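Long-range contacts in chitin-binding domain 3 protein (Micromonospora aurantiaca ATCC 27029, PDB 5OPF), which probably cleaves crystalline polysaccharides such as cellulose or chitin by copper-dependent oxidation, as a bacterial lytic polysaccharide monooxygenase: residues V171-W176 with Y186-V191; L51-V56 with G73-G78. All coordinates share one frame; numbering follows the deposited sequence.

Interaction 1 of 2, residues V171-W176 with Y186-V191; sequences VVYTIW and YLCSDV
Val172 and Ser189, and likewise Thr174 and Leu187, face each other as hydrogen-bonded pairs of an antiparallel beta hairpin, the short segment axes 4.6 Å apart and their directions 158° from one another. The hairpin, strands 169-178 and 183-192, belongs to the immunoglobulin-like beta-sandwich core of the monooxygenase. Four backbone bonds hold the register: Val172 N to Ser189 O spans 2.8 Å and is nearly straight, and its reciprocal closes the same ring. Between the rings Cys188 CA-H leans on Val172 O at 3.2 Å, a CA-H...O contact.

Side chains divide by face. On the one bearing Tyr173, Cys188 and Tyr186, the Tyr173 ring swings over the neighbouring strand, because CG stands anti to its backbone N (chi1 -165°). There its CD1 meets Cys188 SG at 3.5 Å; with the sulfur 68° off the ring normal, this is an oblique sulfur-aromatic contact. That sulfur also forms the disulfide to Cys70. Farther out, Tyr173 OH, hydrogen-bonded to Leu69 O, lies 3.4 Å from both CB and CD1 of Tyr186. Ile175 CG2 approaches Tyr186 CE1, at an oblique crossing of the two side chains.

The other face looks into the sandwich, where Leu187 and Thr174 pack on Val4 of strand 2-6 and Val172 on Phe98. Val172 CG2 there reaches both methyls of Val191, the two side chains crossing at about a right angle. One water ties three polar atoms on this side together: it donates to Leu187 O, which already accepts Thr174 N, and to Ser189 OG, which is also bonded to Pro7 O, and it lies 2.8 Å from Thr174 OG1.

Interaction 2 of 2, residues L51-V56 with G73-G78; sequences LFREGV and GRTQSG
Thr75 OG1 stands anti to its own backbone N (chi1 -165°), and Gln76 runs extended beyond CG (chi2 177°), which together bring a hydroxyl and an amide to the carbonyl oxygen of Phe52. Thr75 OG1 donates to Phe52 O at 2.7 Å, tilted 32° from the carbonyl plane. Gln76 NE2 donates at 3.0 Å along a nearly straight N-H, with the oxygen almost in the amide plane. The same nitrogen sits over the centre of the Phe52 ring, 3.6 Å above its plane, and is also bonded to Gly50 O.

Arg53 passes Thr75 in the opposite direction, its CG 3.6 Å from Thr75 OG1. Arg53 NH1 reaches Gly73 O at 3.1 Å, a weak bond near the guanidinium plane; Gly72 O is its stronger partner, and NH1 also donates to a water. Leu51 CD2 touches Thr75 CG2. An alanine in place of Thr75 would probably leave Phe52 O with the Gln76 amide as its one donor from 73-78 and open a gap beside Leu51 CD2.

Phe52 also packs against Tyr185 and His1 of the copper site, its side chain about 6 Å from the metal. The double grip on its carbonyl, with an amide over its ring, would probably limit the movement of an aromatic beside the copper site.

How the interactions relate
After the copper ligand His1, strand 2-6 and a run of short helices, the chain reaches strand 52-54. Interaction 2 closes the loop from 51-56 to 73-78, which includes helix 60-63 and Cys70. The chain then traverses most of the sandwich before interaction 1 closes the hairpin of strands 169-178 and 183-192 across nine residues. The two loops follow in series and neither encloses the other. They meet in space: strands 52-54 and 183-192 are neighbours in one sheet, Tyr186 N probably bonds to Leu51 O, and Tyr186 packs on Arg53 and Val56. The Cys70-Cys188 disulfide adds a covalent tie, joining the hairpin to the loop that leads into 73-78.

Interaction 1 of 2, residues V171-W176 with Y186-V191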
ATOM      1  N   VAL A 171      -9.304  -0.816   4.394  1.00  4.93           N
ATOM      2  CA  VAL A 171      -7.929  -0.601   3.966  1.00  4.88           C
ATOM      3  C   VAL A 171      -7.146  -1.892   4.172  1.00  4.81           C
ATOM      4  O   VAL A 171      -7.235  -2.525   5.233  1.00  5.65           O
ATOM      5  CB  VAL A 171      -7.269   0.568   4.728  1.00  5.11           C
ATOM      6  CG1 VAL A 171      -5.854   0.817   4.222  1.00  6.50           C
ATOM      7  CG2 VAL A 171      -8.096   1.850   4.585  1.00  6.54           C
ATOM      8  N   VAL A 172      -6.394  -2.281   3.146  1.00  4.76           N
ATOM      9  CA  VAL A 172      -5.394  -3.337   3.214  1.00  4.78           C
ATOM     10  C   VAL A 172      -4.051  -2.672   3.492  1.00  5.02           C
ATOM     11  O   VAL A 172      -3.709  -1.647   2.891  1.00  5.38           O
ATOM     12  CB  VAL A 172      -5.342  -4.121   1.886  1.00  5.27           C
ATOM     13  CG1 VAL A 172      -4.393  -5.309   1.998  1.00  5.37           C
ATOM     14  CG2 VAL A 172      -6.734  -4.581   1.454  1.00  7.15           C
ATOM     15  N   TYR A 173      -3.280  -3.244   4.414  1.00  4.76           N
ATOM     16  CA  TYR A 173      -1.928  -2.768   4.697  1.00  4.95           C
ATOM     17  C   TYR A 173      -0.979  -3.927   4.467  1.00  4.81           C
ATOM     18  O   TYR A 173      -1.072  -4.958   5.145  1.00  5.40           O
ATOM     19  CB  TYR A 173      -1.789  -2.281   6.130  1.00  5.31           C
ATOM     20  CG  TYR A 173      -0.557  -1.455   6.435  1.00  4.92           C
ATOM     21  CD1 TYR A 173      -0.238  -0.320   5.680  1.00  5.87           C
ATOM     22  CD2 TYR A 173       0.256  -1.751   7.525  1.00  6.09           C
ATOM     23  CE1 TYR A 173       0.854   0.484   5.991  1.00  5.67           C
ATOM     24  CE2 TYR A 173       1.340  -0.949   7.849  1.00  5.68           C
ATOM     25  CZ  TYR A 173       1.625   0.168   7.090  1.00  5.22           C
ATOM     26  OH  TYR A 173       2.670   0.988   7.464  1.00  6.16           O
ATOM     27  N   THR A 174      -0.074  -3.758   3.509  1.00  4.76           N
ATOM     28  CA  THR A 174       0.871  -4.793   3.119  1.00  4.84           C
ATOM     29  C   THR A 174       2.279  -4.322   3.475  1.00  4.94           C
ATOM     30  O   THR A 174       2.692  -3.208   3.101  1.00  5.66           O
ATOM     31  CB  THR A 174       0.746  -5.107   1.615  1.00  5.02           C
ATOM     32  OG1 THR A 174      -0.582  -5.564   1.317  1.00  5.48           O
ATOM     33  CG2 THR A 174       1.723  -6.191   1.199  1.00  5.43           C
ATOM     34  N   ILE A 175       3.021  -5.180   4.171  1.00  5.04           N
ATOM     35  CA  ILE A 175       4.406  -4.923   4.564  1.00  5.16           C
ATOM     36  C   ILE A 175       5.289  -5.927   3.836  1.00  5.25           C
ATOM     37  O   ILE A 175       5.127  -7.142   4.002  1.00  5.48           O
ATOM     38  CB  ILE A 175       4.611  -5.054   6.085  1.00  5.35           C
ATOM     39  CG1 ILE A 175       3.670  -4.113   6.837  1.00  6.86           C
ATOM     40  CG2 ILE A 175       6.100  -4.787   6.442  1.00  7.04           C
ATOM     41  CD1 ILE A 175       3.790  -4.188   8.352  1.00  8.34           C
ATOM     42  N   TRP A 176       6.220  -5.427   3.029  1.00  5.24           N
ATOM     43  CA  TRP A 176       7.212  -6.247   2.342  1.00  5.94           C
ATOM     44  C   TRP A 176       8.573  -6.018   2.984  1.00  5.54           C
ATOM     45  O   TRP A 176       9.097  -4.898   2.947  1.00  6.16           O
ATOM     46  CB  TRP A 176       7.288  -5.838   0.876  1.00  5.92           C
ATOM     47  CG  TRP A 176       8.377  -6.475   0.027  1.00  5.99           C
ATOM     48  CD1 TRP A 176       8.959  -7.713   0.163  1.00  5.62           C
ATOM     49  CD2 TRP A 176       8.951  -5.890  -1.144  1.00  5.77           C
ATOM     50  NE1 TRP A 176       9.863  -7.920  -0.866  1.00  5.94           N
ATOM     51  CE2 TRP A 176       9.872  -6.812  -1.673  1.00  5.76           C
ATOM     52  CE3 TRP A 176       8.788  -4.663  -1.781  1.00  6.00           C
ATOM     53  CZ2 TRP A 176      10.596  -6.552  -2.834  1.00  7.03           C
ATOM     54  CZ3 TRP A 176       9.516  -4.403  -2.919  1.00  6.71           C
ATOM     55  CH2 TRP A 176      10.400  -5.346  -3.439  1.00  6.89           C
ATOM     56  N   TYR A 186       5.766  -0.237   2.815  1.00  5.22           N
ATOM     57  CA  TYR A 186       4.528  -0.080   3.577  1.00  5.49           C
ATOM     58  C   TYR A 186       3.435   0.422   2.642  1.00  5.05           C
ATOM     59  O   TYR A 186       3.447   1.592   2.245  1.00  5.90           O
ATOM     60  CB  TYR A 186       4.753   0.902   4.732  1.00  6.09           C
ATOM     61  CG  TYR A 186       5.851   0.410   5.643  1.00  6.34           C
ATOM     62  CD1 TYR A 186       5.581  -0.514   6.642  1.00  6.81           C
ATOM     63  CD2 TYR A 186       7.159   0.841   5.487  1.00  6.50           C
ATOM     64  CE1 TYR A 186       6.600  -1.016   7.453  1.00  6.77           C
ATOM     65  CE2 TYR A 186       8.179   0.360   6.291  1.00  6.18           C
ATOM     66  CZ  TYR A 186       7.901  -0.570   7.274  1.00  6.91           C
ATOM     67  OH  TYR A 186       8.934  -1.027   8.068  1.00  7.05           O
ATOM     68  N   LEU A 187       2.508  -0.461   2.260  1.00  5.21           N
ATOM     69  CA  LEU A 187       1.543  -0.162   1.201  1.00  5.23           C
ATOM     70  C   LEU A 187       0.108  -0.223   1.715  1.00  5.12           C
ATOM     71  O   LEU A 187      -0.401  -1.308   2.028  1.00  5.62           O
ATOM     72  CB  LEU A 187       1.687  -1.147   0.044  1.00  6.08           C
ATOM     73  CG  LEU A 187       3.012  -1.224  -0.712  1.00  7.83           C
ATOM     74  CD1 LEU A 187       3.574   0.156  -1.009  1.00 11.16           C
ATOM     75  CD2 LEU A 187       4.019  -2.099   0.052  1.00 11.15           C
ATOM     76  N   CYS A 188      -0.571   0.928   1.742  1.00  4.81           N
ATOM     77  CA  CYS A 188      -2.014   0.972   1.988  1.00  5.39           C
ATOM     78  C   CYS A 188      -2.754   0.856   0.671  1.00  4.63           C
ATOM     79  O   CYS A 188      -2.417   1.573  -0.277  1.00  5.38           O
ATOM     80  CB  CYS A 188      -2.410   2.306   2.620  1.00  6.08           C
ATOM     81  SG  CYS A 188      -1.881   2.494   4.310  1.00  6.30           S
ATOM     82  N   SER A 189      -3.781   0.001   0.625  1.00  4.74           N
ATOM     83  CA  SER A 189      -4.664  -0.104  -0.539  1.00  4.97           C
ATOM     84  C   SER A 189      -6.117   0.028  -0.094  1.00  4.74           C
ATOM     85  O   SER A 189      -6.570  -0.713   0.793  1.00  5.44           O
ATOM     86  CB  SER A 189      -4.530  -1.457  -1.250  1.00  5.23           C
ATOM     87  OG  SER A 189      -3.205  -1.690  -1.671  1.00  5.29           O
ATOM     88  N   ASP A 190      -6.855   0.935  -0.726  1.00  4.82           N
ATOM     89  CA  ASP A 190      -8.269   1.103  -0.417  1.00  5.11           C
ATOM     90  C   ASP A 190      -9.109   0.109  -1.205  1.00  5.03           C
ATOM     91  O   ASP A 190      -8.972  -0.019  -2.426  1.00  5.28           O
ATOM     92  CB  ASP A 190      -8.692   2.540  -0.699  1.00  5.16           C
ATOM     93  CG  ASP A 190      -7.900   3.526   0.123  1.00  5.26           C
ATOM     94  OD1 ASP A 190      -8.192   3.615   1.339  1.00  6.02           O
ATOM     95  OD2 ASP A 190      -6.966   4.178  -0.442  1.00  5.42           O
ATOM     96  N   VAL A 191      -9.975  -0.608  -0.488  1.00  5.08           N
ATOM     97  CA  VAL A 191     -10.800  -1.649  -1.086  1.00  5.42           C
ATOM     98  C   VAL A 191     -12.228  -1.524  -0.584  1.00  5.43           C
ATOM     99  O   VAL A 191     -12.511  -0.858   0.414  1.00  5.49           O
ATOM    100  CB  VAL A 191     -10.254  -3.070  -0.807  1.00  5.65           C
ATOM    101  CG1 VAL A 191      -8.855  -3.219  -1.361  1.00  6.20           C
ATOM    102  CG2 VAL A 191     -10.304  -3.397   0.679  1.00  6.14           C
TER
HETATM  103  O   HOH W   1      -1.845  -3.182   0.411  1.00  6.32           O

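Interaction 2 of 2, residues L51-V56 with G73-G78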
ATOM      1  N   LEU A  51       8.408   3.314  -1.683  1.00  5.88           N
ATOM      2  CA  LEU A  51       7.825   3.638  -0.373  1.00  5.74           C
ATOM      3  C   LEU A  51       8.396   2.697   0.694  1.00  5.89           C
ATOM      4  O   LEU A  51       7.734   1.781   1.207  1.00  6.56           O
ATOM      5  CB  LEU A  51       6.303   3.608  -0.439  1.00  6.43           C
ATOM      6  CG  LEU A  51       5.593   4.588   0.509  1.00  6.82           C
ATOM      7  CD1 LEU A  51       4.103   4.594   0.187  1.00  7.07           C
ATOM      8  CD2 LEU A  51       5.841   4.274   1.978  1.00  7.25           C
ATOM      9  N   PHE A  52       9.662   2.965   1.043  1.00  6.01           N
ATOM     10  CA  PHE A  52      10.402   2.121   1.966  1.00  5.97           C
ATOM     11  C   PHE A  52      11.078   2.921   3.069  1.00  6.28           C
ATOM     12  O   PHE A  52      11.367   4.118   2.933  1.00  7.16           O
ATOM     13  CB  PHE A  52      11.442   1.227   1.246  1.00  6.69           C
ATOM     14  CG  PHE A  52      12.528   1.985   0.530  1.00  7.70           C
ATOM     15  CD1 PHE A  52      13.617   2.499   1.218  1.00  8.75           C
ATOM     16  CD2 PHE A  52      12.468   2.166  -0.843  1.00  8.56           C
ATOM     17  CE1 PHE A  52      14.612   3.183   0.548  1.00 10.90           C
ATOM     18  CE2 PHE A  52      13.466   2.855  -1.512  1.00 11.39           C
ATOM     19  CZ  PHE A  52      14.531   3.355  -0.814  1.00 11.51           C
ATOM     20  N   ARG A  53      11.357   2.192   4.155  1.00  6.84           N
ATOM     21  CA  ARG A  53      12.313   2.563   5.184  1.00  7.44           C
ATOM     22  C   ARG A  53      13.485   1.592   5.114  1.00  6.65           C
ATOM     23  O   ARG A  53      13.401   0.531   4.477  1.00  7.17           O
ATOM     24  CB  ARG A  53      11.700   2.465   6.582  1.00  7.25           C
ATOM     25  CG  ARG A  53      10.488   3.364   6.825  1.00  7.54           C
ATOM     26  CD  ARG A  53      10.055   3.344   8.292  1.00  8.65           C
ATOM     27  NE  ARG A  53      10.996   4.087   9.117  1.00  9.37           N
ATOM     28  CZ  ARG A  53      10.981   5.403   9.286  1.00 10.24           C
ATOM     29  NH1 ARG A  53      10.033   6.156   8.740  1.00 11.83           N
ATOM     30  NH2 ARG A  53      11.917   5.971  10.032  1.00 15.24           N
ATOM     31  N   GLU A  54      14.593   1.969   5.761  1.00  8.14           N
ATOM     32  CA  GLU A  54      15.734   1.078   5.925  1.00  8.45           C
ATOM     33  C   GLU A  54      16.128   1.041   7.391  1.00  9.55           C
ATOM     34  O   GLU A  54      15.946   2.017   8.122  1.00 11.07           O
ATOM     35  CB  GLU A  54      16.920   1.501   5.036  1.00  8.68           C
ATOM     36  CG  GLU A  54      16.593   1.267   3.565  1.00 10.66           C
ATOM     37  CD  GLU A  54      17.681   1.650   2.592  1.00 12.43           C
ATOM     38  OE1 GLU A  54      18.759   2.090   3.039  1.00 17.42           O
ATOM     39  OE2 GLU A  54      17.446   1.490   1.371  1.00 12.79           O
ATOM     40  N   GLY A  55      16.631  -0.109   7.827  1.00  8.31           N
ATOM     41  CA  GLY A  55      17.122  -0.264   9.186  1.00  9.93           C
ATOM     42  C   GLY A  55      16.069  -0.483  10.251  1.00  9.34           C
ATOM     43  O   GLY A  55      16.372  -0.341  11.438  1.00 11.00           O
ATOM     44  N   VAL A  56      14.838  -0.834   9.873  1.00  8.28           N
ATOM     45  CA  VAL A  56      13.778  -1.034  10.859  1.00  8.51           C
ATOM     46  C   VAL A  56      14.024  -2.251  11.742  1.00  8.20           C
ATOM     47  O   VAL A  56      13.484  -2.333  12.855  1.00  9.43           O
ATOM     48  CB  VAL A  56      12.432  -1.106  10.108  1.00  7.85           C
ATOM     49  CG1 VAL A  56      11.288  -1.524  11.036  1.00  8.65           C
ATOM     50  CG2 VAL A  56      12.126   0.241   9.455  1.00  9.36           C
ATOM     51  N   GLY A  73       5.644   5.938   8.071  1.00  7.42           N
ATOM     52  CA  GLY A  73       6.245   6.731   9.128  1.00  7.69           C
ATOM     53  C   GLY A  73       6.892   7.993   8.600  1.00  7.08           C
ATOM     54  O   GLY A  73       7.949   8.404   9.095  1.00  7.88           O
ATOM     55  N   ARG A  74       6.262   8.636   7.613  1.00  6.91           N
ATOM     56  CA  ARG A  74       6.794   9.850   7.000  1.00  7.15           C
ATOM     57  C   ARG A  74       8.213   9.623   6.487  1.00  7.71           C
ATOM     58  O   ARG A  74       9.089  10.480   6.602  1.00  8.85           O
ATOM     59  CB  ARG A  74       6.695  11.057   7.938  1.00  7.20           C
ATOM     60  CG  ARG A  74       5.258  11.294   8.385  1.00  8.64           C
ATOM     61  CD  ARG A  74       5.071  12.599   9.145  1.00  8.64           C
ATOM     62  NE  ARG A  74       3.729  12.641   9.701  1.00  8.35           N
ATOM     63  CZ  ARG A  74       3.420  12.931  10.958  1.00  7.95           C
ATOM     64  NH1 ARG A  74       4.352  13.310  11.821  1.00  9.45           N
ATOM     65  NH2 ARG A  74       2.162  12.830  11.355  1.00  8.27           N
ATOM     66  N   THR A  75       8.413   8.467   5.865  1.00  7.13           N
ATOM     67  CA  THR A  75       9.715   8.092   5.345  1.00  7.26           C
ATOM     68  C   THR A  75      10.194   9.064   4.267  1.00  8.24           C
ATOM     69  O   THR A  75       9.419   9.787   3.636  1.00  8.52           O
ATOM     70  CB  THR A  75       9.685   6.653   4.823  1.00  8.31           C
ATOM     71  OG1 THR A  75      11.031   6.206   4.661  1.00  8.07           O
ATOM     72  CG2 THR A  75       8.905   6.512   3.495  1.00  8.55           C
ATOM     73  N   GLN A  76      11.512   9.076   4.078  1.00 11.20           N
ATOM     74  CA  GLN A  76      12.154   9.820   3.002  1.00 12.89           C
ATOM     75  C   GLN A  76      11.744  11.285   3.002  1.00 10.17           C
ATOM     76  O   GLN A  76      11.265  11.836   2.004  1.00 10.99           O
ATOM     77  CB  GLN A  76      11.902   9.153   1.668  1.00 13.58           C
ATOM     78  CG  GLN A  76      12.547   7.796   1.634  1.00 13.68           C
ATOM     79  CD  GLN A  76      12.268   7.083   0.362  1.00 14.07           C
ATOM     80  OE1 GLN A  76      12.385   7.664  -0.717  1.00 14.32           O
ATOM     81  NE2 GLN A  76      11.872   5.816   0.460  1.00 12.48           N
ATOM     82  N   SER A  77      11.944  11.910   4.155  1.00 12.84           N
ATOM     83  CA  SER A  77      11.761  13.341   4.316  1.00 12.36           C
ATOM     84  C   SER A  77      10.346  13.771   3.981  1.00 10.91           C
ATOM     85  O   SER A  77      10.123  14.892   3.524  1.00 13.13           O
ATOM     86  CB  SER A  77      12.778  14.136   3.497  1.00 16.30           C
ATOM     87  OG  SER A  77      14.100  13.784   3.864  1.00 20.54           O
ATOM     88  N   GLY A  78       9.382  12.888   4.204  1.00  9.82           N
ATOM     89  CA  GLY A  78       7.987  13.246   4.050  1.00 10.18           C
ATOM     90  C   GLY A  78       7.423  13.131   2.650  1.00  8.72           C
ATOM     91  O   GLY A  78       6.311  13.605   2.412  1.00  8.55           O
TER
HETATM   92  O   HOH W   2      10.955   9.142   8.881  1.00 27.09           O